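Local coordinates for uncharacterized conserved protein (Methanopyrus kandleri AV19, PDB 2QYA) that is of unknown function but belongs to the DUF424 family and forms a small alpha/beta fold, with two copies in the assembly, at residues G28-L31 with R36-H39; K48-E51 with K57-R60; E61-Y66 with K70-N75; S83-A88 with P103-Y108. The protein carries 2 engineered substitutions. All coordinates share one frame; numbering follows the deposited sequence.

Contact 1. Residues G28-L31 with R36-H39; sequences GVEL and RTLH
Glu30 and His39 both set CG anti to their own carbonyl carbon (chi1 -75° and -47°), which stands the two side chains next to each other on one face of a small beta hairpin. They point the same way, and the carboxylate is turned nearly perpendicular to the imidazole. Glu30 OE2 lies at the ring edge, in its plane, 3.2 Å from His39 CD2, so the oxygen faces a ring carbon rather than a ring nitrogen. The other oxygen, Glu30 OE1, is 3.4 Å from Thr37 CG2.

Beneath these groups the backbones run antiparallel. Glu30 and His39 form a non-hydrogen-bonded pair; Leu31 and Leu38 form the hydrogen-bonded one, with Leu31 N to Leu38 O at 2.8 Å and Leu38 N to Leu31 O at 2.7 Å, both nearly straight. On the face opposite Glu30, Leu31 CD1 approaches Leu38 CD2 to 4.3 Å, a loose apolar pairing. Glu69 of the second subunit packs on Leu38 and His39.

Across these residues the hairpin is held by two short amide bonds, and Gly28 and Val29 continue the pairing to Ile40. The carboxylate meets the imidazole at a ring C-H, probably a weak polar contact and not a salt bridge.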
loop_
_atom_site.group_PDB
_atom_site.type_symbol
_atom_site.label_atom_id
_atom_site.label_comp_id
_atom_site.label_asym_id
_atom_site.label_seq_id
_atom_site.Cartn_x
_atom_site.Cartn_y
_atom_site.Cartn_z
ATOM N N GLY A 28 13.262 -9.515 12.357
ATOM C CA GLY A 28 13.597 -9.256 13.754
ATOM C C GLY A 28 14.944 -8.602 14.029
ATOM O O GLY A 28 15.434 -8.647 15.156
ATOM N N VAL A 29 15.558 -8.001 13.015
ATOM C CA VAL A 29 16.827 -7.289 13.212
ATOM C C VAL A 29 16.579 -5.770 13.278
ATOM O O VAL A 29 15.478 -5.298 12.980
ATOM C CB VAL A 29 17.897 -7.688 12.139
ATOM C CG1 VAL A 29 17.878 -6.745 10.961
ATOM C CG2 VAL A 29 19.283 -7.718 12.744
ATOM N N GLU A 30 17.585 -5.020 13.716
ATOM C CA GLU A 30 17.506 -3.562 13.726
ATOM C C GLU A 30 18.564 -2.949 12.821
ATOM O O GLU A 30 19.739 -3.320 12.871
ATOM C CB GLU A 30 17.607 -3.000 15.147
ATOM C CG GLU A 30 16.327 -3.196 15.954
ATOM C CD GLU A 30 16.247 -2.318 17.201
ATOM O OE1 GLU A 30 17.028 -1.335 17.323
ATOM O OE2 GLU A 30 15.383 -2.623 18.061
ATOM N N LEU A 31 18.129 -2.031 11.971
ATOM C CA LEU A 31 19.040 -1.370 11.059
ATOM C C LEU A 31 19.089 0.103 11.389
ATOM O O LEU A 31 18.052 0.757 11.554
ATOM C CB LEU A 31 18.626 -1.577 9.596
ATOM C CG LEU A 31 18.271 -2.976 9.074
ATOM C CD1 LEU A 31 17.818 -2.865 7.630
ATOM C CD2 LEU A 31 19.444 -3.943 9.198
ATOM N N ARG A 36 18.524 7.077 12.097
ATOM C CA ARG A 36 17.277 6.312 12.161
ATOM C C ARG A 36 17.459 4.923 12.764
ATOM O O ARG A 36 18.575 4.413 12.886
ATOM C CB ARG A 36 16.628 6.179 10.776
ATOM C CG ARG A 36 15.743 7.345 10.387
ATOM C CD ARG A 36 14.744 6.973 9.264
ATOM N NE ARG A 36 13.472 6.443 9.769
ATOM C CZ ARG A 36 12.580 7.138 10.481
ATOM N NH1 ARG A 36 12.797 8.409 10.814
ATOM N NH2 ARG A 36 11.462 6.550 10.879
ATOM N N THR A 37 16.335 4.328 13.148
ATOM C CA THR A 37 16.293 2.941 13.606
ATOM C C THR A 37 15.152 2.286 12.866
ATOM O O THR A 37 13.989 2.666 13.039
ATOM C CB THR A 37 16.000 2.823 15.115
ATOM O OG1 THR A 37 16.402 4.023 15.791
ATOM C CG2 THR A 37 16.715 1.611 15.710
ATOM N N LEU A 38 15.483 1.328 12.013
ATOM C CA LEU A 38 14.457 0.504 11.411
ATOM C C LEU A 38 14.367 -0.811 12.170
ATOM O O LEU A 38 15.351 -1.527 12.327
ATOM C CB LEU A 38 14.692 0.283 9.904
ATOM C CG LEU A 38 13.687 -0.625 9.163
ATOM C CD1 LEU A 38 12.219 -0.169 9.295
ATOM C CD2 LEU A 38 14.056 -0.826 7.692
ATOM N N HIS A 39 13.167 -1.091 12.658
ATOM C CA HIS A 39 12.833 -2.381 13.253
ATOM C C HIS A 39 12.208 -3.262 12.172
ATOM O O HIS A 39 11.130 -2.951 11.664
ATOM C CB HIS A 39 11.852 -2.181 14.419
ATOM C CG HIS A 39 12.258 -1.091 15.363
ATOM N ND1 HIS A 39 11.781 0.198 15.261
ATOM C CD2 HIS A 39 13.113 -1.094 16.415
ATOM C CE1 HIS A 39 12.313 0.939 16.217
ATOM N NE2 HIS A 39 13.123 0.178 16.933
#

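Contact 2. Residues K48-E51 with K57-R60; sequences KSME and KKIR. Engineered in segment 48-51: Met50 (natural residue Leu).
Met50 and Lys58 meet at an oblique crossing, the thioether arm coming off the strand and the lysine arm off the helix. The methyl end does the touching: Met50 CE lies 4.0 Å from Lys58 CD and 4.1 Å from Lys58 NZ, so it rests against the outer part of the lysine chain. Met50 is an engineered residue, standing where the natural sequence has leucine. Its CG sits between the backbone N and the carbonyl carbon (chi1 65°), and a further bend at the sulfur carries CE out to the helix. Lys58 does not run straight either; turns at its CB-CG and CD-CE bonds fold the ammonium group back toward the strand.

Lys48, by contrast, is fully extended and converges on Lys58 at its end, bringing Lys48 NZ to 4.2 Å from Lys58 NZ. Two like charges at this spacing would be expected to disfavour each other, although both chains are long and Lys48 is exposed at the surface. The contact is small, and what favours it is the apolar touch between Met50 and Lys58.

Strand 48-50, an outermost strand of the large sheet, pairs with strand 6-13, whose Leu8 packs against both Met50 and Lys58. Glu51 takes the N-cap position, and helix 52-66 then starts at once, running back over the sheet.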
loop_
_atom_site.group_PDB
_atom_site.type_symbol
_atom_site.label_atom_id
_atom_site.label_comp_id
_atom_site.label_asym_id
_atom_site.label_seq_id
_atom_site.Cartn_x
_atom_site.Cartn_y
_atom_site.Cartn_z
ATOM N N LYS A 48 5.032 -15.405 3.632
ATOM C CA LYS A 48 5.265 -16.790 3.317
ATOM C C LYS A 48 6.753 -16.965 2.941
ATOM O O LYS A 48 7.283 -16.226 2.085
ATOM C CB LYS A 48 4.361 -17.232 2.170
ATOM C CG LYS A 48 4.643 -18.646 1.664
ATOM C CD LYS A 48 3.567 -19.108 0.685
ATOM C CE LYS A 48 3.923 -20.475 0.111
ATOM N NZ LYS A 48 2.793 -21.136 -0.608
ATOM N N SER A 49 7.417 -17.928 3.575
ATOM C CA SER A 49 8.840 -18.167 3.311
ATOM C C SER A 49 8.945 -18.964 2.043
ATOM O O SER A 49 8.313 -20.018 1.899
ATOM C CB SER A 49 9.529 -18.858 4.486
ATOM O OG SER A 49 10.915 -19.135 4.241
ATOM N N MET A 50 9.678 -18.434 1.073
ATOM C CA MET A 50 9.847 -19.187 -0.165
ATOM C C MET A 50 11.205 -18.989 -0.821
ATOM O O MET A 50 12.008 -18.141 -0.415
ATOM C CB MET A 50 8.666 -18.975 -1.142
ATOM C CG MET A 50 8.472 -17.542 -1.708
ATOM S SD MET A 50 6.793 -17.106 -2.315
ATOM C CE MET A 50 6.459 -18.181 -3.622
ATOM N N GLU A 51 11.459 -19.843 -1.794
ATOM C CA GLU A 51 12.674 -19.852 -2.562
ATOM C C GLU A 51 12.560 -18.738 -3.615
ATOM O O GLU A 51 11.533 -18.615 -4.286
ATOM C CB GLU A 51 12.843 -21.238 -3.215
ATOM C CG GLU A 51 14.185 -21.496 -3.917
ATOM C CD GLU A 51 15.413 -21.571 -2.971
ATOM O OE1 GLU A 51 15.241 -21.676 -1.716
ATOM O OE2 GLU A 51 16.561 -21.530 -3.507
ATOM N N LYS A 57 8.303 -15.674 -9.461
ATOM C CA LYS A 57 7.120 -16.118 -10.204
ATOM C C LYS A 57 5.840 -15.489 -9.624
ATOM O O LYS A 57 5.029 -14.948 -10.375
ATOM C CB LYS A 57 7.055 -17.647 -10.236
ATOM C CG LYS A 57 5.773 -18.238 -10.780
ATOM C CD LYS A 57 5.916 -19.740 -11.097
ATOM C CE LYS A 57 4.565 -20.361 -11.528
ATOM N NZ LYS A 57 3.652 -20.574 -10.338
ATOM N N LYS A 58 5.669 -15.556 -8.303
ATOM C CA LYS A 58 4.481 -14.976 -7.651
ATOM C C LYS A 58 4.373 -13.454 -7.841
ATOM O O LYS A 58 3.277 -12.917 -7.975
ATOM C CB LYS A 58 4.418 -15.326 -6.157
ATOM C CG LYS A 58 3.294 -16.318 -5.761
ATOM C CD LYS A 58 3.532 -17.744 -6.308
ATOM C CE LYS A 58 2.472 -18.796 -5.799
ATOM N NZ LYS A 58 2.577 -19.100 -4.323
ATOM N N ILE A 59 5.509 -12.780 -7.806
ATOM C CA ILE A 59 5.582 -11.330 -8.007
ATOM C C ILE A 59 5.143 -10.973 -9.417
ATOM O O ILE A 59 4.261 -10.147 -9.583
ATOM C CB ILE A 59 7.003 -10.757 -7.638
ATOM C CG1 ILE A 59 6.963 -10.121 -6.270
ATOM C CG2 ILE A 59 7.468 -9.715 -8.603
ATOM C CD1 ILE A 59 6.717 -11.062 -5.208
ATOM N N ARG A 60 5.712 -11.645 -10.409
ATOM C CA ARG A 60 5.262 -11.525 -11.787
ATOM C C ARG A 60 3.760 -11.696 -11.914
ATOM O O ARG A 60 3.105 -10.903 -12.586
ATOM C CB ARG A 60 5.905 -12.581 -12.672
ATOM C CG ARG A 60 7.277 -12.276 -13.148
ATOM C CD ARG A 60 7.719 -13.308 -14.197
ATOM N NE ARG A 60 9.179 -13.343 -14.302
ATOM C CZ ARG A 60 9.968 -14.305 -13.803
ATOM N NH1 ARG A 60 9.457 -15.375 -13.178
ATOM N NH2 ARG A 60 11.289 -14.204 -13.953
#

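Contact 3. Residues E61-Y66 with K70-N75; sequences EAVQEY and KTVAIN
Lys70 comes up against Tyr66 just after the turn that joins helix 52-66 to strand 71-77, and its side chain can be traced outward from there. Lys70 CB lies 4.1 Å from Tyr66 CB. Lys70 CG, placed anti to the carbonyl carbon (chi1 -59°), sits 3.8 Å from Tyr66 CD1 and approaches the ring obliquely. A bend at the next bond then leads the chain away from the helix, and at the tip NZ hydrogen-bonds to the carbonyl oxygen of Gly14. The same ammonium group makes a cation-pi contact with Phe44 of the second subunit and a weak hydrogen bond to Tyr45 of that subunit.

The backbone ties the turn together, since Lys70 N donates to Tyr66 O at 3.0 Å, in the carbonyl plane. Glu65 CG lies 3.8 Å above one face of the Tyr66 ring, over its centre, and so limits the ring on that side.

Further along, Val72 turns its two methyls to different partners: CG2 meets Tyr66 CB at 3.8 Å, while CG1 meets Val63 CG2 at 4.1 Å, the valine side chains crossing at about a right angle. Ile74 CD1 also reaches Val63 CG2, at 4.3 Å.

The helix and strand segments run almost antiparallel, at 157°. Strand 48-50, helix 52-66 and strand 71-77 form a beta-alpha-beta crossover: the two strands are parallel within one sheet, with strands 6-13 and 16-23 between them.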
loop_
_atom_site.group_PDB
_atom_site.type_symbol
_atom_site.label_atom_id
_atom_site.label_comp_id
_atom_site.label_asym_id
_atom_site.label_seq_id
_atom_site.Cartn_x
_atom_site.Cartn_y
_atom_site.Cartn_z
ATOM N N GLU A 61 3.221 -12.750 -11.303
ATOM C CA GLU A 61 1.801 -13.063 -11.472
ATOM C C GLU A 61 0.890 -12.027 -10.818
ATOM O O GLU A 61 -0.154 -11.722 -11.359
ATOM C CB GLU A 61 1.465 -14.448 -10.917
ATOM C CG GLU A 61 2.099 -15.634 -11.673
ATOM C CD GLU A 61 2.037 -16.950 -10.862
ATOM O OE1 GLU A 61 1.881 -16.887 -9.615
ATOM O OE2 GLU A 61 2.156 -18.040 -11.468
ATOM N N ALA A 62 1.265 -11.518 -9.643
ATOM C CA ALA A 62 0.443 -10.534 -8.958
ATOM C C ALA A 62 0.468 -9.217 -9.743
ATOM O O ALA A 62 -0.552 -8.544 -9.831
ATOM C CB ALA A 62 0.902 -10.330 -7.525
ATOM N N VAL A 63 1.617 -8.879 -10.338
ATOM C CA VAL A 63 1.731 -7.658 -11.156
ATOM C C VAL A 63 0.798 -7.710 -12.382
ATOM O O VAL A 63 0.055 -6.769 -12.622
ATOM C CB VAL A 63 3.211 -7.322 -11.531
ATOM C CG1 VAL A 63 3.290 -6.323 -12.694
ATOM C CG2 VAL A 63 3.935 -6.757 -10.331
ATOM N N GLN A 64 0.814 -8.818 -13.123
ATOM C CA GLN A 64 -0.125 -9.012 -14.206
ATOM C C GLN A 64 -1.573 -9.098 -13.720
ATOM O O GLN A 64 -2.479 -8.607 -14.384
ATOM C CB GLN A 64 0.229 -10.248 -15.051
ATOM C CG GLN A 64 -0.970 -10.836 -15.828
ATOM C CD GLN A 64 -0.617 -11.333 -17.238
ATOM O OE1 GLN A 64 0.074 -12.349 -17.404
ATOM N NE2 GLN A 64 -1.133 -10.643 -18.256
ATOM N N GLU A 65 -1.799 -9.724 -12.571
ATOM C CA GLU A 65 -3.165 -9.849 -12.048
ATOM C C GLU A 65 -3.891 -8.498 -11.830
ATOM O O GLU A 65 -5.101 -8.382 -12.071
ATOM C CB GLU A 65 -3.126 -10.627 -10.735
ATOM C CG GLU A 65 -4.463 -10.788 -10.065
ATOM C CD GLU A 65 -4.455 -11.860 -8.963
ATOM O OE1 GLU A 65 -5.529 -12.041 -8.339
ATOM O OE2 GLU A 65 -3.398 -12.526 -8.740
ATOM N N TYR A 66 -3.152 -7.506 -11.340
ATOM C CA TYR A 66 -3.746 -6.249 -10.901
ATOM C C TYR A 66 -3.504 -5.067 -11.830
ATOM O O TYR A 66 -3.888 -3.950 -11.491
ATOM C CB TYR A 66 -3.262 -5.922 -9.491
ATOM C CG TYR A 66 -3.861 -6.874 -8.486
ATOM C CD1 TYR A 66 -5.235 -6.890 -8.250
ATOM C CD2 TYR A 66 -3.076 -7.805 -7.841
ATOM C CE1 TYR A 66 -5.803 -7.799 -7.339
ATOM C CE2 TYR A 66 -3.638 -8.718 -6.926
ATOM C CZ TYR A 66 -4.983 -8.699 -6.689
ATOM O OH TYR A 66 -5.527 -9.595 -5.796
ATOM N N LYS A 70 -5.627 -2.192 -9.802
ATOM C CA LYS A 70 -5.120 -1.649 -8.571
ATOM C C LYS A 70 -3.753 -1.085 -8.830
ATOM O O LYS A 70 -3.087 -1.470 -9.798
ATOM C CB LYS A 70 -5.018 -2.765 -7.494
ATOM C CG LYS A 70 -6.321 -3.475 -7.145
ATOM C CD LYS A 70 -7.213 -2.618 -6.270
ATOM C CE LYS A 70 -8.628 -3.226 -6.199
ATOM N NZ LYS A 70 -9.528 -2.493 -5.235
ATOM N N THR A 71 -3.327 -0.182 -7.959
ATOM C CA THR A 71 -1.916 0.173 -7.852
ATOM C C THR A 71 -1.174 -0.934 -7.089
ATOM O O THR A 71 -1.631 -1.366 -6.019
ATOM C CB THR A 71 -1.737 1.528 -7.168
ATOM O OG1 THR A 71 -2.327 2.522 -8.010
ATOM C CG2 THR A 71 -0.247 1.867 -6.967
ATOM N N VAL A 72 -0.037 -1.375 -7.636
ATOM C CA VAL A 72 0.805 -2.384 -6.994
ATOM C C VAL A 72 2.034 -1.667 -6.450
ATOM O O VAL A 72 2.806 -1.064 -7.217
ATOM C CB VAL A 72 1.194 -3.536 -7.968
ATOM C CG1 VAL A 72 2.218 -4.502 -7.331
ATOM C CG2 VAL A 72 -0.047 -4.301 -8.441
ATOM N N ALA A 73 2.172 -1.659 -5.121
ATOM C CA ALA A 73 3.340 -1.088 -4.458
ATOM C C ALA A 73 4.214 -2.236 -4.040
ATOM O O ALA A 73 3.721 -3.183 -3.392
ATOM C CB ALA A 73 2.912 -0.260 -3.243
ATOM N N ILE A 74 5.481 -2.196 -4.445
ATOM C CA ILE A 74 6.471 -3.214 -4.075
ATOM C C ILE A 74 7.530 -2.604 -3.173
ATOM O O ILE A 74 8.053 -1.514 -3.434
ATOM C CB ILE A 74 7.156 -3.844 -5.317
ATOM C CG1 ILE A 74 6.093 -4.456 -6.241
ATOM C CG2 ILE A 74 8.274 -4.875 -4.908
ATOM C CD1 ILE A 74 6.497 -4.574 -7.669
ATOM N N ASN A 75 7.802 -3.311 -2.084
ATOM C CA ASN A 75 8.834 -2.971 -1.143
ATOM C C ASN A 75 9.658 -4.245 -0.955
ATOM O O ASN A 75 9.105 -5.281 -0.587
ATOM C CB ASN A 75 8.243 -2.571 0.211
ATOM C CG ASN A 75 6.835 -1.991 0.101
ATOM O OD1 ASN A 75 5.905 -2.504 0.731
ATOM N ND2 ASN A 75 6.665 -0.921 -0.707
#

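Contact 4. Residues S83-A88 with P103-Y108; sequences SVVVDA and PHVQMY. Engineered in segment 103-108: Met107 (natural residue Ile).
No flat group takes part where Val85 meets Val105 and Met107: the imidazole of His104, the amide of Gln106 and the ring of Tyr108 leave strand 103-109 on its other face. There the Tyr108 ring packs edge-to-face with Tyr108 of the second subunit, and His104 NE2 is hydrogen-bonded to Asp15 of that subunit.

What faces the helix is wholly aliphatic or thioether. Val85 and Val105 reach toward each other tip to tip, with Val85 CG2 at 4.0 Å from Val105 CG1. The other branch, Val85 CG1, is 4.2 Å from the same Val105 CG1, so this one methyl faces the fork of the helical valine. Val105 CG1 is placed there by chi1 79°, which sets it between the backbone N and the carbonyl carbon of Val105. Met107, engineered in place of the natural isoleucine, slides past Val85 in the opposite direction, and its sulfur SD comes to 3.9 Å from Val85 CG1. Both methyls of Val85 thus make van der Waals contact with the strand.

Leu21 and Ala76 also pack on Val85, setting it over the middle of the sheet. Along strand 103-109 the side chains alternate, Val105 and Met107 under the helix and His104, Gln106 and Tyr108 facing the second subunit. Helices on one face of the sheet make a two-layer alpha/beta arrangement; here the other face of this strand meets the partner chain.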
loop_
_atom_site.group_PDB
_atom_site.type_symbol
_atom_site.label_atom_id
_atom_site.label_comp_id
_atom_site.label_asym_id
_atom_site.label_seq_id
_atom_site.Cartn_x
_atom_site.Cartn_y
_atom_site.Cartn_z
ATOM N N SER A 83 17.098 -9.063 -5.491
ATOM C CA SER A 83 17.445 -9.914 -6.628
ATOM C C SER A 83 16.199 -10.577 -7.184
ATOM O O SER A 83 16.111 -10.833 -8.376
ATOM C CB SER A 83 18.502 -10.960 -6.230
ATOM O OG SER A 83 17.882 -12.144 -5.754
ATOM N N VAL A 84 15.225 -10.835 -6.311
ATOM C CA VAL A 84 13.906 -11.315 -6.733
ATOM C C VAL A 84 13.204 -10.280 -7.596
ATOM O O VAL A 84 12.612 -10.619 -8.619
ATOM C CB VAL A 84 12.989 -11.678 -5.516
ATOM C CG1 VAL A 84 11.536 -11.902 -5.978
ATOM C CG2 VAL A 84 13.515 -12.936 -4.795
ATOM N N VAL A 85 13.239 -9.018 -7.173
ATOM C CA VAL A 85 12.582 -7.961 -7.941
ATOM C C VAL A 85 13.223 -7.836 -9.338
ATOM O O VAL A 85 12.511 -7.710 -10.334
ATOM C CB VAL A 85 12.589 -6.618 -7.184
ATOM C CG1 VAL A 85 11.915 -5.538 -8.023
ATOM C CG2 VAL A 85 11.892 -6.766 -5.818
ATOM N N VAL A 86 14.557 -7.919 -9.392
ATOM C CA VAL A 86 15.330 -7.884 -10.649
ATOM C C VAL A 86 14.973 -9.101 -11.499
ATOM O O VAL A 86 14.681 -8.984 -12.704
ATOM C CB VAL A 86 16.905 -7.838 -10.400
ATOM C CG1 VAL A 86 17.717 -7.893 -11.721
ATOM C CG2 VAL A 86 17.305 -6.638 -9.641
ATOM N N ASP A 87 14.963 -10.277 -10.875
ATOM C CA ASP A 87 14.723 -11.483 -11.652
ATOM C C ASP A 87 13.309 -11.596 -12.170
ATOM O O ASP A 87 13.045 -12.349 -13.111
ATOM C CB ASP A 87 15.082 -12.739 -10.876
ATOM C CG ASP A 87 15.807 -13.735 -11.728
ATOM O OD1 ASP A 87 17.048 -13.831 -11.570
ATOM O OD2 ASP A 87 15.160 -14.393 -12.577
ATOM N N ALA A 88 12.395 -10.868 -11.546
ATOM C CA ALA A 88 11.021 -10.781 -12.042
ATOM C C ALA A 88 10.894 -9.822 -13.235
ATOM O O ALA A 88 9.839 -9.747 -13.850
ATOM C CB ALA A 88 10.062 -10.385 -10.914
ATOM N N PRO A 103 20.444 -3.789 0.820
ATOM C CA PRO A 103 19.709 -3.414 -0.392
ATOM C C PRO A 103 18.207 -3.207 -0.152
ATOM O O PRO A 103 17.585 -3.919 0.646
ATOM C CB PRO A 103 19.967 -4.583 -1.338
ATOM C CG PRO A 103 21.279 -5.182 -0.856
ATOM C CD PRO A 103 21.224 -5.029 0.634
ATOM N N HIS A 104 17.644 -2.223 -0.842
ATOM C CA HIS A 104 16.252 -1.853 -0.661
ATOM C C HIS A 104 15.733 -1.309 -1.970
ATOM O O HIS A 104 16.457 -0.632 -2.681
ATOM C CB HIS A 104 16.125 -0.802 0.433
ATOM C CG HIS A 104 14.719 -0.354 0.699
ATOM N ND1 HIS A 104 14.231 0.860 0.267
ATOM C CD2 HIS A 104 13.712 -0.936 1.395
ATOM C CE1 HIS A 104 12.981 0.998 0.665
ATOM N NE2 HIS A 104 12.640 -0.077 1.351
ATOM N N VAL A 105 14.504 -1.671 -2.312
ATOM C CA VAL A 105 13.792 -1.055 -3.421
ATOM C C VAL A 105 12.315 -0.817 -3.052
ATOM O O VAL A 105 11.685 -1.641 -2.376
ATOM C CB VAL A 105 13.964 -1.808 -4.767
ATOM C CG1 VAL A 105 13.067 -3.065 -4.882
ATOM C CG2 VAL A 105 13.678 -0.818 -5.950
ATOM N N GLN A 106 11.808 0.354 -3.462
ATOM C CA GLN A 106 10.383 0.688 -3.420
ATOM C C GLN A 106 9.902 1.118 -4.822
ATOM O O GLN A 106 10.556 1.968 -5.482
ATOM C CB GLN A 106 10.153 1.777 -2.385
ATOM C CG GLN A 106 8.687 1.919 -1.913
ATOM C CD GLN A 106 8.562 2.132 -0.398
ATOM O OE1 GLN A 106 7.487 1.975 0.170
ATOM N NE2 GLN A 106 9.661 2.484 0.249
ATOM N N MET A 107 8.795 0.512 -5.280
ATOM C CA MET A 107 8.213 0.747 -6.594
ATOM C C MET A 107 6.676 0.932 -6.512
ATOM O O MET A 107 5.991 0.245 -5.747
ATOM C CB MET A 107 8.421 -0.432 -7.546
ATOM C CG MET A 107 9.758 -1.157 -7.577
ATOM S SD MET A 107 9.621 -2.463 -8.837
ATOM C CE MET A 107 9.240 -1.524 -10.292
ATOM N N TYR A 108 6.140 1.838 -7.321
ATOM C CA TYR A 108 4.704 1.983 -7.462
ATOM C C TYR A 108 4.392 1.717 -8.903
ATOM O O TYR A 108 4.953 2.367 -9.802
ATOM C CB TYR A 108 4.244 3.368 -7.062
ATOM C CG TYR A 108 4.582 3.678 -5.624
ATOM C CD1 TYR A 108 3.755 3.220 -4.583
ATOM C CD2 TYR A 108 5.754 4.363 -5.297
ATOM C CE1 TYR A 108 4.065 3.457 -3.260
ATOM C CE2 TYR A 108 6.067 4.632 -3.970
ATOM C CZ TYR A 108 5.214 4.162 -2.958
ATOM O OH TYR A 108 5.511 4.411 -1.639
#

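In the fold
The four contacts follow one another along the chain in series. Contact 1 lies apart, in the hairpin of strands 30-33 and 36-39, its centre 20 to 26 Å from those of the others. Contacts 2, 3 and 4 cluster with centres 12 to 13 Å apart and all reach the six-stranded mixed sheet. Contacts 2 and 3 share helix 52-66; contacts 3 and 4 use neighbouring strands, joined by a probable hydrogen bond from Ile74 N to Met107 O at 2.8 Å. Contacts 2 and 4 touch where Ile59 of helix 52-66 packs on Ala88, at the end of helix 79-87. Strands 71-77 and 103-109 serve both the buried core and the contact with the second subunit, which the outlying hairpin also touches.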